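Local coordinates for aminopeptidase N family protein (Idiomarina loihiensis L2TR, PDB 4FGM), which binds zinc and probably acts as a metal-dependent aminopeptidase of the M61 family, removing amino-terminal residues from peptides, at residues A[28-33]-A[69-74]; A[83-88]-A[111-116]. All blocks are in the same frame, centred on the assembly; numbering follows the deposited sequence.

Contact 1 (A[28-33]-A[69-74]); sequences EQELWL and KNRWQL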
loop_
_atom_site.group_PDB
_atom_site.type_symbol
_atom_site.label_atom_id
_atom_site.label_comp_id
_atom_site.label_asym_id
_atom_site.label_seq_id
_atom_site.Cartn_x
_atom_site.Cartn_y
_atom_site.Cartn_z
ATOM N N GLU A 28 -23.860 -26.344 -18.753
ATOM C CA GLU A 28 -23.360 -26.414 -17.383
ATOM C C GLU A 28 -22.418 -25.222 -17.161
ATOM O O GLU A 28 -21.247 -25.390 -16.818
ATOM C CB GLU A 28 -22.605 -27.732 -17.164
ATOM C CG GLU A 28 -23.382 -28.996 -17.543
ATOM C CD GLU A 28 -24.562 -29.284 -16.621
ATOM O OE1 GLU A 28 -24.359 -29.340 -15.390
ATOM O OE2 GLU A 28 -25.690 -29.464 -17.128
ATOM N N GLN A 29 -22.950 -24.021 -17.378
ATOM C CA GLN A 29 -22.203 -22.772 -17.231
ATOM C C GLN A 29 -21.692 -22.583 -15.807
ATOM O O GLN A 29 -22.414 -22.841 -14.836
ATOM C CB GLN A 29 -23.104 -21.586 -17.617
ATOM C CG GLN A 29 -22.480 -20.209 -17.435
ATOM C CD GLN A 29 -21.388 -19.896 -18.447
ATOM O OE1 GLN A 29 -21.639 -19.824 -19.654
ATOM N NE2 GLN A 29 -20.170 -19.696 -17.956
ATOM N N GLU A 30 -20.452 -22.125 -15.686
ATOM C CA GLU A 30 -19.856 -21.893 -14.377
ATOM C C GLU A 30 -19.671 -20.409 -14.083
ATOM O O GLU A 30 -19.429 -19.608 -14.981
ATOM C CB GLU A 30 -18.500 -22.604 -14.262
ATOM C CG GLU A 30 -18.604 -24.122 -14.240
ATOM C CD GLU A 30 -17.249 -24.804 -14.181
ATOM O OE1 GLU A 30 -16.213 -24.100 -14.181
ATOM O OE2 GLU A 30 -17.225 -26.052 -14.134
ATOM N N LEU A 31 -19.790 -20.069 -12.805
ATOM C CA LEU A 31 -19.628 -18.702 -12.326
ATOM C C LEU A 31 -18.559 -18.769 -11.232
ATOM O O LEU A 31 -18.566 -19.690 -10.406
ATOM C CB LEU A 31 -20.947 -18.195 -11.729
ATOM C CG LEU A 31 -22.206 -18.368 -12.586
ATOM C CD1 LEU A 31 -23.449 -18.074 -11.762
ATOM C CD2 LEU A 31 -22.126 -17.456 -13.786
ATOM N N TRP A 32 -17.631 -17.817 -11.232
ATOM C CA TRP A 32 -16.591 -17.811 -10.212
ATOM C C TRP A 32 -16.250 -16.410 -9.711
ATOM O O TRP A 32 -16.513 -15.406 -10.386
ATOM C CB TRP A 32 -15.313 -18.492 -10.725
ATOM C CG TRP A 32 -14.693 -17.833 -11.925
ATOM C CD1 TRP A 32 -14.985 -18.081 -13.231
ATOM C CD2 TRP A 32 -13.686 -16.811 -11.926
ATOM N NE1 TRP A 32 -14.224 -17.282 -14.049
ATOM C CE2 TRP A 32 -13.416 -16.492 -13.275
ATOM C CE3 TRP A 32 -12.984 -16.134 -10.916
ATOM C CZ2 TRP A 32 -12.477 -15.524 -13.648
ATOM C CZ3 TRP A 32 -12.045 -15.166 -11.286
ATOM C CH2 TRP A 32 -11.803 -14.873 -12.644
ATOM N N LEU A 33 -15.668 -16.353 -8.516
ATOM C CA LEU A 33 -15.287 -15.082 -7.922
ATOM C C LEU A 33 -13.799 -15.082 -7.597
ATOM O O LEU A 33 -13.257 -16.066 -7.084
ATOM C CB LEU A 33 -16.094 -14.828 -6.650
ATOM C CG LEU A 33 -16.028 -13.380 -6.157
ATOM C CD1 LEU A 33 -16.798 -12.506 -7.143
ATOM C CD2 LEU A 33 -16.625 -13.260 -4.748
ATOM N N LYS A 69 -15.134 -23.399 -3.211
ATOM C CA LYS A 69 -15.272 -22.230 -2.352
ATOM C C LYS A 69 -15.680 -20.964 -3.086
ATOM O O LYS A 69 -16.299 -20.083 -2.492
ATOM C CB LYS A 69 -13.973 -21.961 -1.601
ATOM C CG LYS A 69 -12.834 -21.437 -2.468
ATOM C CD LYS A 69 -11.576 -21.227 -1.627
ATOM C CE LYS A 69 -10.444 -20.659 -2.448
ATOM N NZ LYS A 69 -9.256 -20.359 -1.612
ATOM N N ASN A 70 -15.351 -20.875 -4.370
ATOM C CA ASN A 70 -15.666 -19.677 -5.139
ATOM C C ASN A 70 -16.247 -19.966 -6.528
ATOM O O ASN A 70 -16.181 -19.115 -7.414
ATOM C CB ASN A 70 -14.391 -18.871 -5.321
ATOM C CG ASN A 70 -13.483 -19.485 -6.357
ATOM O OD1 ASN A 70 -13.361 -20.708 -6.434
ATOM N ND2 ASN A 70 -12.841 -18.650 -7.159
ATOM N N ARG A 71 -16.815 -21.148 -6.728
ATOM C CA ARG A 71 -17.341 -21.485 -8.042
ATOM C C ARG A 71 -18.703 -22.163 -8.010
ATOM O O ARG A 71 -18.943 -23.074 -7.210
ATOM C CB ARG A 71 -16.322 -22.367 -8.784
ATOM C CG ARG A 71 -16.623 -22.614 -10.266
ATOM C CD ARG A 71 -15.449 -23.307 -10.964
ATOM N NE ARG A 71 -14.283 -22.435 -11.076
ATOM C CZ ARG A 71 -14.000 -21.694 -12.139
ATOM N NH1 ARG A 71 -14.792 -21.722 -13.198
ATOM N NH2 ARG A 71 -12.940 -20.903 -12.132
ATOM N N TRP A 72 -19.594 -21.697 -8.884
ATOM C CA TRP A 72 -20.937 -22.252 -8.991
ATOM C C TRP A 72 -21.169 -22.810 -10.392
ATOM O O TRP A 72 -20.545 -22.360 -11.360
ATOM C CB TRP A 72 -21.984 -21.171 -8.699
ATOM C CG TRP A 72 -22.096 -20.788 -7.259
ATOM C CD1 TRP A 72 -23.011 -21.243 -6.358
ATOM C CD2 TRP A 72 -21.253 -19.877 -6.550
ATOM N NE1 TRP A 72 -22.792 -20.671 -5.127
ATOM C CE2 TRP A 72 -21.718 -19.826 -5.219
ATOM C CE3 TRP A 72 -20.150 -19.095 -6.912
ATOM C CZ2 TRP A 72 -21.117 -19.028 -4.246
ATOM C CZ3 TRP A 72 -19.551 -18.301 -5.946
ATOM C CH2 TRP A 72 -20.039 -18.272 -4.627
ATOM N N GLN A 73 -22.067 -23.789 -10.493
ATOM C CA GLN A 73 -22.400 -24.395 -11.781
ATOM C C GLN A 73 -23.914 -24.347 -11.989
ATOM O O GLN A 73 -24.683 -24.825 -11.146
ATOM C CB GLN A 73 -21.908 -25.839 -11.839
ATOM C CG GLN A 73 -22.027 -26.467 -13.222
ATOM C CD GLN A 73 -21.421 -27.858 -13.291
ATOM O OE1 GLN A 73 -21.872 -28.785 -12.614
ATOM N NE2 GLN A 73 -20.391 -28.011 -14.113
ATOM N N LEU A 74 -24.328 -23.759 -13.110
ATOM C CA LEU A 74 -25.743 -23.604 -13.452
ATOM C C LEU A 74 -26.291 -24.769 -14.259
ATOM O O LEU A 74 -25.567 -25.394 -15.036
ATOM C CB LEU A 74 -25.955 -22.332 -14.281
ATOM C CG LEU A 74 -25.704 -20.947 -13.693
ATOM C CD1 LEU A 74 -25.663 -19.936 -14.824
ATOM C CD2 LEU A 74 -26.794 -20.595 -12.681
#
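Arg71 lays its guanidinium over the root of the Trp32 side chain: Trp32 CB sits 3.6 Å above the centre of one guanidinium face. Arg71 NH2 lies over the indole, 3.5 Å from Trp32 CG, the two planes 23° apart. Trp32 CG stands between its own backbone N and carbonyl carbon (chi1 61°), placing the start of the indole beside this cation. On the same face of the sheet Glu30 OE1 meets Arg71 NH1 at 2.9 Å in a salt bridge through its anti side, carboxylate and guanidinium steeply inclined. Arg71 NH1 also pairs with Glu116 and NH2 with Glu295, and sharing among three acids would probably keep the guanidinium charged. Leu31 and Trp72 make up the other face, where Leu31 CD1 touches Leu74 CG at 4.1 Å and Val83 and Val81 of strand 81-91 pack. Between the faces, the Leu31 and Trp72 backbones form a hydrogen-bonded pair. At one end Leu74 N bonds to Gln29 O; at the other, Asn70 O accepts Leu33 N while Asn70 ND2 gives a nearly straight bond of 2.6 Å to Leu33 O. This is antiparallel pairing of strands 30-32 and 71-74, charged on one face and apolar on the other, within the M61 N-terminal beta domain.

Contact 2 (A[83-88]-A[111-116]); sequences VHYQVY and LCLAVE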
loop_
_atom_site.group_PDB
_atom_site.type_symbol
_atom_site.label_atom_id
_atom_site.label_comp_id
_atom_site.label_asym_id
_atom_site.label_seq_id
_atom_site.Cartn_x
_atom_site.Cartn_y
_atom_site.Cartn_z
ATOM N N VAL A 83 -28.909 -14.560 -12.282
ATOM C CA VAL A 83 -28.425 -15.092 -11.013
ATOM C C VAL A 83 -28.574 -14.005 -9.956
ATOM O O VAL A 83 -28.155 -12.873 -10.168
ATOM C CB VAL A 83 -26.943 -15.506 -11.135
ATOM C CG1 VAL A 83 -26.468 -16.179 -9.855
ATOM C CG2 VAL A 83 -26.770 -16.430 -12.336
ATOM N N HIS A 84 -29.183 -14.349 -8.829
ATOM C CA HIS A 84 -29.398 -13.392 -7.748
ATOM C C HIS A 84 -28.648 -13.808 -6.489
ATOM O O HIS A 84 -28.595 -14.987 -6.155
ATOM C CB HIS A 84 -30.881 -13.313 -7.377
ATOM C CG HIS A 84 -31.787 -12.945 -8.507
ATOM N ND1 HIS A 84 -31.986 -11.642 -8.916
ATOM C CD2 HIS A 84 -32.591 -13.708 -9.286
ATOM C CE1 HIS A 84 -32.874 -11.619 -9.892
ATOM N NE2 HIS A 84 -33.258 -12.860 -10.136
ATOM N N TYR A 85 -28.071 -12.835 -5.793
ATOM C CA TYR A 85 -27.398 -13.102 -4.526
ATOM C C TYR A 85 -27.186 -11.811 -3.763
ATOM O O TYR A 85 -27.352 -10.717 -4.307
ATOM C CB TYR A 85 -26.050 -13.830 -4.709
ATOM C CG TYR A 85 -25.067 -13.174 -5.649
ATOM C CD1 TYR A 85 -25.088 -13.452 -7.015
ATOM C CD2 TYR A 85 -24.105 -12.275 -5.174
ATOM C CE1 TYR A 85 -24.177 -12.856 -7.890
ATOM C CE2 TYR A 85 -23.184 -11.665 -6.047
ATOM C CZ TYR A 85 -23.232 -11.965 -7.400
ATOM O OH TYR A 85 -22.351 -11.377 -8.281
ATOM N N GLN A 86 -26.857 -11.951 -2.483
ATOM C CA GLN A 86 -26.580 -10.810 -1.624
ATOM C C GLN A 86 -25.108 -10.882 -1.260
ATOM O O GLN A 86 -24.492 -11.951 -1.328
ATOM C CB GLN A 86 -27.395 -10.875 -0.339
ATOM C CG GLN A 86 -28.881 -10.763 -0.529
ATOM C CD GLN A 86 -29.581 -10.474 0.774
ATOM O OE1 GLN A 86 -29.492 -11.248 1.720
ATOM N NE2 GLN A 86 -30.276 -9.347 0.834
ATOM N N VAL A 87 -24.546 -9.748 -0.871
ATOM C CA VAL A 87 -23.152 -9.713 -0.477
ATOM C C VAL A 87 -23.019 -8.982 0.859
ATOM O O VAL A 87 -23.529 -7.863 1.015
ATOM C CB VAL A 87 -22.301 -9.004 -1.545
ATOM C CG1 VAL A 87 -20.845 -9.005 -1.128
ATOM C CG2 VAL A 87 -22.469 -9.703 -2.880
ATOM N N TYR A 88 -22.349 -9.625 1.818
ATOM C CA TYR A 88 -22.137 -9.034 3.141
ATOM C C TYR A 88 -20.915 -8.128 3.057
ATOM O O TYR A 88 -19.821 -8.594 2.753
ATOM C CB TYR A 88 -21.897 -10.118 4.190
ATOM C CG TYR A 88 -21.715 -9.566 5.586
ATOM C CD1 TYR A 88 -22.781 -8.986 6.274
ATOM C CD2 TYR A 88 -20.474 -9.630 6.223
ATOM C CE1 TYR A 88 -22.617 -8.485 7.566
ATOM C CE2 TYR A 88 -20.301 -9.133 7.515
ATOM C CZ TYR A 88 -21.378 -8.565 8.182
ATOM O OH TYR A 88 -21.221 -8.112 9.471
ATOM N N LEU A 111 -18.137 -8.141 -5.339
ATOM C CA LEU A 111 -19.553 -8.163 -5.691
ATOM C C LEU A 111 -19.984 -8.865 -6.978
ATOM O O LEU A 111 -21.072 -9.432 -7.037
ATOM C CB LEU A 111 -20.088 -6.724 -5.719
ATOM C CG LEU A 111 -20.600 -6.151 -4.388
ATOM C CD1 LEU A 111 -19.499 -6.174 -3.344
ATOM C CD2 LEU A 111 -21.101 -4.746 -4.603
ATOM N N CYS A 112 -19.128 -8.851 -7.993
ATOM C CA CYS A 112 -19.481 -9.419 -9.290
ATOM C C CYS A 112 -18.882 -10.745 -9.722
ATOM O O CYS A 112 -17.706 -10.810 -10.087
ATOM C CB CYS A 112 -19.173 -8.385 -10.371
ATOM S SG CYS A 112 -19.997 -6.827 -10.093
ATOM N N LEU A 113 -19.699 -11.793 -9.718
ATOM C CA LEU A 113 -19.229 -13.103 -10.164
ATOM C C LEU A 113 -18.857 -13.036 -11.645
ATOM O O LEU A 113 -19.533 -12.384 -12.439
ATOM C CB LEU A 113 -20.317 -14.160 -9.978
ATOM C CG LEU A 113 -20.656 -14.564 -8.545
ATOM C CD1 LEU A 113 -21.812 -15.547 -8.566
ATOM C CD2 LEU A 113 -19.436 -15.186 -7.879
ATOM N N ALA A 114 -17.768 -13.698 -12.012
ATOM C CA ALA A 114 -17.330 -13.723 -13.404
ATOM C C ALA A 114 -18.018 -14.894 -14.108
ATOM O O ALA A 114 -18.221 -15.953 -13.508
ATOM C CB ALA A 114 -15.819 -13.892 -13.473
ATOM N N VAL A 115 -18.393 -14.695 -15.370
ATOM C CA VAL A 115 -19.034 -15.753 -16.156
ATOM C C VAL A 115 -17.945 -16.508 -16.911
ATOM O O VAL A 115 -17.327 -15.966 -17.832
ATOM C CB VAL A 115 -20.048 -15.171 -17.182
ATOM C CG1 VAL A 115 -20.700 -16.303 -17.967
ATOM C CG2 VAL A 115 -21.114 -14.352 -16.460
ATOM N N GLU A 116 -17.703 -17.752 -16.509
ATOM C CA GLU A 116 -16.672 -18.589 -17.131
ATOM C C GLU A 116 -16.744 -18.630 -18.654
ATOM O O GLU A 116 -17.795 -18.918 -19.231
ATOM C CB GLU A 116 -16.754 -20.016 -16.593
ATOM C CG GLU A 116 -15.674 -20.949 -17.126
ATOM C CD GLU A 116 -14.271 -20.548 -16.695
ATOM O OE1 GLU A 116 -14.055 -20.332 -15.485
ATOM O OE2 GLU A 116 -13.378 -20.458 -17.564
#
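Inside the beta-rich M61 N-terminal domain, a buried tyrosine of strand 81-91, Tyr85, reaches across to the backbone of Leu111 to Leu113, which leads into strand 114-115. Its hydroxyl takes part in two hydrogen bonds there: Tyr85 OH donates to Leu111 O at 2.6 Å and accepts Leu113 N at 3.0 Å, the latter with an N-H...O angle of 165°. The hydroxyl thus bridges the carbonyl of one residue and the amide two positions on, Tyr85 OH passing 3.6 Å from Cys112 CA between them. Leu111 O lies in the plane of the phenol at its edge, 3.2 Å from Tyr85 CE2. Leu113 crosses the tyrosine obliquely, Leu113 CD1 lying 3.6 Å from Tyr85 CE1. Leu113 CG is anti to its carbonyl carbon (chi1 -70°), which brings CG to 3.8 Å from Tyr85 CZ. Two residues along the strand, Val87 CG1 packs against Leu111 CD1 at 3.8 Å, and Val87 CG2 sits in the plane of the Tyr85 ring at its edge. A phenylalanine in place of Tyr85 would keep the ring packing but would probably leave Leu111 O and Leu113 N without their shared buried partner, and the backbone between them less firmly held. Two more tyrosines attend the same backbone, Tyr160 OH bonding Cys112 O and Tyr4 OH bonding Leu113 O. Val18 packs beside Tyr85 and Val87, while Ile6 touches Leu111, and Leu33 touches Leu113. Tyr85 and Val87, alternate residues of strand 81-91, both point toward the 111-113 segment; such side-chain packing between elements that are not strand partners is typical of a beta domain's core, here with a tyrosine hydroxyl satisfying the polar backbone of a connecting segment.

How the contacts relate
The two contacts lie in the same N-terminal beta domain, their centres 10 Å apart, and follow in series along the chain: contact 1 closes with strand 71-74 before strand 81-91 opens contact 2. Strand 30-32 is the shared element, paired on one edge with 71-74 and on the other with 114-115, where Trp32 O probably accepts a hydrogen bond from Ala114 N at 2.7 Å. Further joins are the salt bridge of Glu116 to Arg71 and Val83 against Leu31. Contact 1 thus supplies strand pairing, while contact 2 ties strand 81-91 to the segment leading into 114-115. Both are structural packing of the beta domain, away from the zinc and maleate site.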